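Local coordinates for tetratricopeptide TPR_2 repeat protein (Thermobaculum terrenum, PDB 5DJS) that is of undetermined function but combines tetratricopeptide repeats with a GT-B-type glycosyltransferase family 41 region and holds uridine-5'-diphosphate in a pocket, at residues A[351-354]-A[355-359]. The protein carries 1 engineered substitution. Numbering follows the deposited sequence.
Sequences AKIL and LALPR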
loop_
_atom_site.group_PDB
_atom_site.type_symbol
_atom_site.label_atom_id
_atom_site.label_comp_id
_atom_site.label_asym_id
_atom_site.label_seq_id
_atom_site.Cartn_x
_atom_site.Cartn_y
_atom_site.Cartn_z
ATOM N N ALA A 351 23.737 6.476 4.435
ATOM C CA ALA A 351 24.836 7.337 4.853
ATOM C C ALA A 351 26.185 6.672 4.592
ATOM O O ALA A 351 27.078 7.302 4.026
ATOM C CB ALA A 351 24.702 7.701 6.325
ATOM N N LYS A 352 26.322 5.405 4.990
ATOM C CA LYS A 352 27.572 4.650 4.793
ATOM C C LYS A 352 27.970 4.495 3.324
ATOM O O LYS A 352 29.153 4.573 2.990
ATOM C CB LYS A 352 27.494 3.274 5.463
ATOM C CG LYS A 352 27.569 3.354 6.979
ATOM C CD LYS A 352 27.460 1.988 7.628
ATOM C CE LYS A 352 27.410 2.119 9.142
ATOM N NZ LYS A 352 27.200 0.795 9.787
ATOM N N ILE A 353 26.978 4.282 2.465
ATOM C CA ILE A 353 27.154 4.318 1.008
ATOM C C ILE A 353 27.661 5.696 0.547
ATOM O O ILE A 353 28.591 5.774 -0.252
ATOM C CB ILE A 353 25.830 3.967 0.273
ATOM C CG1 ILE A 353 25.494 2.476 0.450
ATOM C CG2 ILE A 353 25.895 4.310 -1.212
ATOM C CD1 ILE A 353 24.052 2.108 0.156
ATOM N N LEU A 354 27.052 6.771 1.049
ATOM C CA LEU A 354 27.413 8.131 0.630
ATOM C C LEU A 354 28.772 8.610 1.170
ATOM O O LEU A 354 29.387 9.501 0.565
ATOM C CB LEU A 354 26.299 9.130 0.979
ATOM C CG LEU A 354 24.980 9.008 0.196
ATOM C CD1 LEU A 354 23.873 9.861 0.810
ATOM C CD2 LEU A 354 25.151 9.375 -1.267
ATOM N N LEU A 355 29.237 8.049 2.290
ATOM C CA LEU A 355 30.590 8.338 2.779
ATOM C C LEU A 355 31.613 7.674 1.868
ATOM O O LEU A 355 32.593 8.305 1.467
ATOM C CB LEU A 355 30.795 7.854 4.215
ATOM C CG LEU A 355 30.048 8.573 5.333
ATOM C CD1 LEU A 355 30.441 7.964 6.680
ATOM C CD2 LEU A 355 30.305 10.070 5.331
ATOM N N ALA A 356 31.365 6.404 1.544
ATOM C CA ALA A 356 32.264 5.597 0.704
ATOM C C ALA A 356 32.292 5.991 -0.774
ATOM O O ALA A 356 33.218 5.600 -1.485
ATOM C CB ALA A 356 31.916 4.118 0.841
ATOM N N LEU A 357 31.277 6.726 -1.235
ATOM C CA LEU A 357 31.244 7.289 -2.593
ATOM C C LEU A 357 31.015 8.792 -2.462
ATOM O O LEU A 357 29.917 9.289 -2.751
ATOM C CB LEU A 357 30.143 6.633 -3.432
ATOM C CG LEU A 357 30.306 5.132 -3.691
ATOM C CD1 LEU A 357 29.027 4.551 -4.272
ATOM C CD2 LEU A 357 31.488 4.843 -4.603
ATOM N N PRO A 358 32.067 9.532 -2.039
ATOM C CA PRO A 358 31.917 10.905 -1.518
ATOM C C PRO A 358 31.375 11.967 -2.493
ATOM O O PRO A 358 31.046 13.076 -2.052
ATOM C CB PRO A 358 33.335 11.258 -1.055
ATOM C CG PRO A 358 34.223 10.414 -1.902
ATOM C CD PRO A 358 33.485 9.127 -2.105
ATOM N N ARG A 359 31.298 11.642 -3.786
ATOM C CA ARG A 359 30.705 12.528 -4.790
ATOM C C ARG A 359 29.243 12.175 -5.125
ATOM O O ARG A 359 28.534 12.983 -5.743
ATOM C CB ARG A 359 31.567 12.517 -6.063
ATOM C CG ARG A 359 33.033 12.883 -5.829
ATOM C CD ARG A 359 33.756 13.291 -7.109
ATOM N NE ARG A 359 33.221 14.537 -7.691
ATOM C CZ ARG A 359 32.581 14.667 -8.865
ATOM N NH1 ARG A 359 32.357 13.628 -9.675
ATOM N NH2 ARG A 359 32.158 15.875 -9.245
#
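Ile353 and Leu357, one helical turn apart, line up on the buried face where helix 344-356 runs out and touch only lightly: CG2 of Ile353 lies 4.4 Å from CD1 of Leu357. In Leu357, CG stands beside the backbone N and anti to the carbonyl carbon (chi1 -63°), which turns CG and its methyls toward the face Ile353 occupies. Three successive i to i+4 backbone bonds close the final turn. Leu355 N donates to Ala351 O at 2.9 Å, and Ala356 N to Lys352 O at 3.2 Å. The last, Leu357 N to Ile353 O, is weak, bent to 132°, and falls where Leu357 is the first residue to leave helical phi/psi. Pro358 follows with its CA in a C-H...O contact of 3.6 Å with Leu354 O; that carbonyl also accepts a hydrogen bond from Arg391. The other side is open to solvent: Lys352 extends nearly straight, and Leu355, though exposed, keeps CG 3.5 Å from Ala351 O. The helix links strands 332-335 and 361-365 of a beta-alpha-beta unit; Ile353 and Leu357 pack tightly between Phe333 of the first strand and helix 465-477, outside the unit, while Ala351 and Leu354 meet Val387 in a loop.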